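Side-chain contacts in 16S rRNA methylase (Escherichia coli, PDB 3P2E), which methylates N1 of adenine 1408 in the 16S rRNA of assembled 30S subunits, using S-adenosyl-L-methionine, and so confers resistance to many aminoglycosides: residues 187-190 with 191-195; 12-15 with 16-20. All blocks are in the same frame, centred on the assembly; numbering follows the deposited sequence.

Overall arrangement
Both contacts are local, and each closes only a short turn of the chain. Contact 2 comes first. After the small hairpin of strands 3-5 and 8-10, it starts helix 14-21, just ahead of strand 26-31 in the main seven-strand sheet. Contact 1 comes late. It follows strand 178-185 at the edge of that sheet, turns the chain out of the short helix 187-190 and delivers it to helix 196-203, which precedes strand 209-215. The two contacts lie in series, so they neither nest nor cross. The centres of contact 1 and contact 2 are about 33 Å apart, on opposite sides of the chain's centre. Contact 1 reaches the bound S-adenosyl-L-homocysteine; contact 2 is remote from it.

Contact 1 (187-190 with 191-195); sequences NEYV and KQFNS. With SAH (S-adenosyl-L-homocysteine), chain C.
The side-chain amide of Gln192 lies obliquely over one face of the Tyr189 ring, near the rim. Its CD sits 3.9 Å above the ring plane, and the two planes are 52° apart. The Phe193 ring meets the same tyrosine obliquely, with planes at 69°. Here CE2 of Phe193 is 3.7 Å from CE2 of Tyr189. On the Phe193 ring, that tyrosine carbon lies at the edge, in plane, as does Val190 CA. Phe105 makes an edge-to-face pair with Phe193.

The backbone turns sharply after Val190. Phe193 N donates a nearly straight bond to Val190 O at 3.1 Å, closing a type I beta turn. Two residues earlier, Lys191 N bonds to Glu188 O at 3.1 Å and more weakly to Asn187 O, as the helix ends. The extended Lys191 chain starts beside these carbonyls, with CG 3.3 Å from Asn187 O.

Beyond the turn, a chi1 of 84° puts Ser195 OG between its backbone N and carbonyl carbon. From there it donates to O of the bound S-adenosyl-L-homocysteine at 2.8 Å. It also caps helix 196-203 by accepting from Ala198 N, while Asn38 OD1 takes the N-H of Ser195. One hydroxyl thus serves both a helix N-cap and the carboxylate end of the cofactor pocket in this Rossmann-like methyltransferase.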
loop_
_atom_site.group_PDB
_atom_site.type_symbol
_atom_site.label_atom_id
_atom_site.label_comp_id
_atom_site.label_asym_id
_atom_site.label_seq_id
_atom_site.Cartn_x
_atom_site.Cartn_y
_atom_site.Cartn_z
ATOM N N ASN A 187 -2.728 -18.670 6.078
ATOM C CA ASN A 187 -1.686 -18.167 6.963
ATOM C C ASN A 187 -0.296 -18.346 6.360
ATOM O O ASN A 187 0.540 -17.451 6.456
ATOM C CB ASN A 187 -1.731 -18.879 8.324
ATOM C CG ASN A 187 -2.943 -18.500 9.146
ATOM O OD1 ASN A 187 -2.819 -17.953 10.250
ATOM N ND2 ASN A 187 -4.123 -18.794 8.624
ATOM N N GLU A 188 -0.044 -19.498 5.743
ATOM C CA GLU A 188 1.268 -19.756 5.155
ATOM C C GLU A 188 1.661 -18.651 4.183
ATOM O O GLU A 188 2.802 -18.182 4.184
ATOM C CB GLU A 188 1.284 -21.099 4.420
ATOM C CG GLU A 188 2.688 -21.580 4.101
ATOM C CD GLU A 188 2.710 -22.745 3.134
ATOM O OE1 GLU A 188 1.889 -23.674 3.290
ATOM O OE2 GLU A 188 3.563 -22.732 2.221
ATOM N N TYR A 189 0.713 -18.237 3.352
ATOM C CA TYR A 189 0.965 -17.183 2.380
ATOM C C TYR A 189 1.376 -15.862 3.038
ATOM O O TYR A 189 2.221 -15.126 2.522
ATOM C CB TYR A 189 -0.280 -16.931 1.532
ATOM C CG TYR A 189 -0.076 -15.800 0.568
ATOM C CD1 TYR A 189 0.669 -15.986 -0.595
ATOM C CD2 TYR A 189 -0.540 -14.517 0.861
ATOM C CE1 TYR A 189 0.956 -14.927 -1.439
ATOM C CE2 TYR A 189 -0.255 -13.443 0.019
ATOM C CZ TYR A 189 0.496 -13.658 -1.124
ATOM O OH TYR A 189 0.817 -12.608 -1.947
ATOM N N VAL A 190 0.762 -15.562 4.176
ATOM C CA VAL A 190 1.041 -14.322 4.888
ATOM C C VAL A 190 2.387 -14.341 5.608
ATOM O O VAL A 190 2.941 -13.288 5.927
ATOM C CB VAL A 190 -0.101 -14.018 5.889
ATOM C CG1 VAL A 190 0.160 -12.708 6.623
ATOM C CG2 VAL A 190 -1.431 -13.958 5.129
ATOM N N LYS A 191 2.925 -15.535 5.837
ATOM C CA LYS A 191 4.206 -15.665 6.521
ATOM C C LYS A 191 5.365 -15.035 5.760
ATOM O O LYS A 191 6.452 -14.859 6.314
ATOM C CB LYS A 191 4.512 -17.140 6.800
ATOM C CG LYS A 191 3.573 -17.771 7.818
ATOM C CD LYS A 191 4.008 -19.186 8.178
ATOM C CE LYS A 191 3.074 -19.795 9.214
ATOM N NZ LYS A 191 3.493 -21.163 9.611
ATOM N N GLN A 192 5.129 -14.677 4.500
ATOM C CA GLN A 192 6.169 -14.073 3.675
ATOM C C GLN A 192 6.337 -12.576 3.923
ATOM O O GLN A 192 7.344 -11.988 3.523
ATOM C CB GLN A 192 5.872 -14.306 2.195
ATOM C CG GLN A 192 4.778 -13.429 1.627
ATOM C CD GLN A 192 4.386 -13.847 0.227
ATOM O OE1 GLN A 192 3.843 -14.935 0.027
ATOM N NE2 GLN A 192 4.664 -12.990 -0.752
ATOM N N PHE A 193 5.355 -11.962 4.580
ATOM C CA PHE A 193 5.420 -10.529 4.864
ATOM C C PHE A 193 6.226 -10.278 6.133
ATOM O O PHE A 193 6.189 -11.077 7.066
ATOM C CB PHE A 193 4.005 -9.960 4.991
ATOM C CG PHE A 193 3.235 -9.982 3.703
ATOM C CD1 PHE A 193 3.385 -8.960 2.771
ATOM C CD2 PHE A 193 2.402 -11.052 3.394
ATOM C CE1 PHE A 193 2.718 -9.005 1.543
ATOM C CE2 PHE A 193 1.733 -11.107 2.171
ATOM C CZ PHE A 193 1.893 -10.085 1.244
ATOM N N ASN A 194 6.947 -9.162 6.167
ATOM C CA ASN A 194 7.802 -8.838 7.304
ATOM C C ASN A 194 7.262 -7.905 8.390
ATOM O O ASN A 194 7.875 -7.797 9.451
ATOM C CB ASN A 194 9.137 -8.274 6.803
ATOM C CG ASN A 194 10.033 -9.336 6.187
ATOM O OD1 ASN A 194 11.132 -9.038 5.717
ATOM N ND2 ASN A 194 9.570 -10.581 6.191
ATOM N N SER A 195 6.146 -7.222 8.153
ATOM C CA SER A 195 5.636 -6.330 9.195
ATOM C C SER A 195 5.274 -7.151 10.431
ATOM O O SER A 195 4.898 -8.322 10.326
ATOM C CB SER A 195 4.419 -5.527 8.708
ATOM O OG SER A 195 3.208 -6.249 8.836
HETATM N N SAH C . -0.094 -2.606 5.669
HETATM C CA SAH C . 0.232 -2.759 6.988
HETATM C CB SAH C . -0.997 -2.516 7.867
HETATM C CG SAH C . -0.785 -2.206 9.319
HETATM S SD SAH C . -2.216 -1.925 10.309
HETATM C C SAH C . 0.935 -4.172 7.189
HETATM O O SAH C . 1.644 -4.049 8.095
HETATM O OXT SAH C . 0.742 -5.109 6.554
HETATM C "C5'" SAH C . -3.362 -0.792 9.513
HETATM C "C4'" SAH C . -2.552 0.519 9.086
HETATM O "O4'" SAH C . -3.538 1.246 8.340
HETATM C "C3'" SAH C . -2.090 1.397 10.231
HETATM O "O3'" SAH C . -0.648 1.631 10.155
HETATM C "C2'" SAH C . -2.978 2.690 10.113
HETATM O "O2'" SAH C . -2.373 3.899 10.516
HETATM C "C1'" SAH C . -3.369 2.671 8.620
HETATM N N9 SAH C . -4.662 3.400 8.311
HETATM C C8 SAH C . -5.884 3.269 8.986
HETATM N N7 SAH C . -6.815 4.081 8.519
HETATM C C5 SAH C . -6.115 4.767 7.471
HETATM C C6 SAH C . -6.652 5.786 6.610
HETATM N N6 SAH C . -7.931 6.218 6.710
HETATM N N1 SAH C . -5.748 6.277 5.683
HETATM C C2 SAH C . -4.427 5.822 5.587
HETATM N N3 SAH C . -3.918 4.835 6.427
HETATM C C4 SAH C . -4.836 4.370 7.336
#

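Contact 2 (12-15 with 16-20); sequences LSKD and ELTEI
Leu12 and Leu17 make the apolar part of the contact. The two side chains cross at about a right angle, and CD2 of Leu12 meets CD1 of Leu17 at 4.0 Å. The other methyl of Leu12, CD1, rests against CB of Glu16. Leu17 is buried and also packs on Leu94 and Ile97 in a loop, so this side of the helix faces the body of the protein.

Reciprocal polar bonds join Ser13 and Glu16. Ser13 OG lies between its own backbone N and carbonyl carbon (chi1 69°) and accepts from Glu16 N at 3.1 Å. In return, Glu16 OE1 accepts from Ser13 N at 3.0 Å through its anti lone pair, in a nearly straight bond (173°). This is a capping box, with Ser13 as the N-cap of helix 14-21. Leu12 and Leu17, just outside and just inside it, form the hydrophobic staple that often accompanies such a box. The carboxylate sits at the helix N terminus, where the helix dipole would probably stabilise its negative charge.

Thr18 adds a side-chain-to-backbone bond one turn on. Its OG1, held beside the backbone N (chi1 -61°), donates to Lys14 O at 3.0 Å. Thr18 N bonds to the same oxygen from the opposite face of the carbonyl plane, so two donors grip it.

Water bridges complete the contact. One water accepts from Lys14 NZ at 2.7 Å and donates to Thr18 OG1 at 2.9 Å. Lys14 NZ is also hydrogen-bonded to Glu93 O. A second water donates to Asp15 OD1 at 3.1 Å and to Thr18 OG1 at 2.8 Å.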
loop_
_atom_site.group_PDB
_atom_site.type_symbol
_atom_site.label_atom_id
_atom_site.label_comp_id
_atom_site.label_asym_id
_atom_site.label_seq_id
_atom_site.Cartn_x
_atom_site.Cartn_y
_atom_site.Cartn_z
ATOM N N LEU A 12 8.486 17.582 0.573
ATOM C CA LEU A 12 9.014 17.145 -0.714
ATOM C C LEU A 12 8.077 17.723 -1.767
ATOM O O LEU A 12 6.875 17.452 -1.758
ATOM C CB LEU A 12 9.024 15.615 -0.820
ATOM C CG LEU A 12 9.692 15.074 -2.091
ATOM C CD1 LEU A 12 11.195 15.283 -1.989
ATOM C CD2 LEU A 12 9.379 13.596 -2.266
ATOM N N SER A 13 8.623 18.532 -2.668
ATOM C CA SER A 13 7.816 19.157 -3.706
ATOM C C SER A 13 7.544 18.207 -4.863
ATOM O O SER A 13 8.179 17.158 -4.984
ATOM C CB SER A 13 8.529 20.396 -4.245
ATOM O OG SER A 13 9.678 20.015 -4.983
ATOM N N LYS A 14 6.597 18.587 -5.717
ATOM C CA LYS A 14 6.255 17.778 -6.875
ATOM C C LYS A 14 7.464 17.635 -7.794
ATOM O O LYS A 14 7.737 16.552 -8.308
ATOM C CB LYS A 14 5.089 18.410 -7.642
ATOM C CG LYS A 14 4.706 17.674 -8.915
ATOM C CD LYS A 14 4.395 16.208 -8.641
ATOM C CE LYS A 14 3.984 15.481 -9.915
ATOM N NZ LYS A 14 3.716 14.036 -9.662
ATOM N N ASP A 15 8.196 18.727 -7.996
ATOM C CA ASP A 15 9.372 18.687 -8.856
ATOM C C ASP A 15 10.467 17.789 -8.289
ATOM O O ASP A 15 11.161 17.102 -9.036
ATOM C CB ASP A 15 9.928 20.098 -9.080
ATOM C CG ASP A 15 9.008 20.961 -9.923
ATOM O OD1 ASP A 15 8.484 20.457 -10.937
ATOM O OD2 ASP A 15 8.817 22.147 -9.581
ATOM N N GLU A 16 10.623 17.792 -6.971
ATOM C CA GLU A 16 11.641 16.959 -6.344
ATOM C C GLU A 16 11.271 15.489 -6.502
ATOM O O GLU A 16 12.128 14.646 -6.764
ATOM C CB GLU A 16 11.776 17.306 -4.861
ATOM C CG GLU A 16 12.285 18.715 -4.611
ATOM C CD GLU A 16 12.516 18.997 -3.144
ATOM O OE1 GLU A 16 11.540 18.955 -2.367
ATOM O OE2 GLU A 16 13.678 19.258 -2.767
ATOM N N LEU A 17 9.986 15.192 -6.346
ATOM C CA LEU A 17 9.498 13.824 -6.476
ATOM C C LEU A 17 9.724 13.321 -7.898
ATOM O O LEU A 17 10.188 12.202 -8.107
ATOM C CB LEU A 17 8.006 13.769 -6.141
ATOM C CG LEU A 17 7.328 12.401 -6.249
ATOM C CD1 LEU A 17 7.986 11.413 -5.293
ATOM C CD2 LEU A 17 5.848 12.557 -5.928
ATOM N N THR A 18 9.401 14.161 -8.873
ATOM C CA THR A 18 9.568 13.800 -10.274
ATOM C C THR A 18 11.023 13.453 -10.577
ATOM O O THR A 18 11.305 12.507 -11.313
ATOM C CB THR A 18 9.111 14.950 -11.195
ATOM O OG1 THR A 18 7.723 15.222 -10.962
ATOM C CG2 THR A 18 9.310 14.579 -12.664
ATOM N N GLU A 19 11.944 14.211 -9.991
ATOM C CA GLU A 19 13.368 13.985 -10.203
ATOM C C GLU A 19 13.772 12.616 -9.661
ATOM O O GLU A 19 14.506 11.871 -10.311
ATOM C CB GLU A 19 14.176 15.096 -9.520
ATOM C CG GLU A 19 15.652 15.138 -9.895
ATOM C CD GLU A 19 16.499 14.162 -9.101
ATOM O OE1 GLU A 19 17.705 14.043 -9.403
ATOM O OE2 GLU A 19 15.965 13.521 -8.172
ATOM N N ILE A 20 13.282 12.288 -8.470
ATOM C CA ILE A 20 13.583 11.007 -7.839
ATOM C C ILE A 20 13.021 9.855 -8.671
ATOM O O ILE A 20 13.706 8.860 -8.909
ATOM C CB ILE A 20 12.984 10.936 -6.421
ATOM C CG1 ILE A 20 13.538 12.076 -5.564
ATOM C CG2 ILE A 20 13.297 9.590 -5.789
ATOM C CD1 ILE A 20 15.049 12.083 -5.445
HETATM O O HOH W 1 6.174 13.058 -9.891
HETATM O O HOH W 2 7.098 17.868 -11.803
#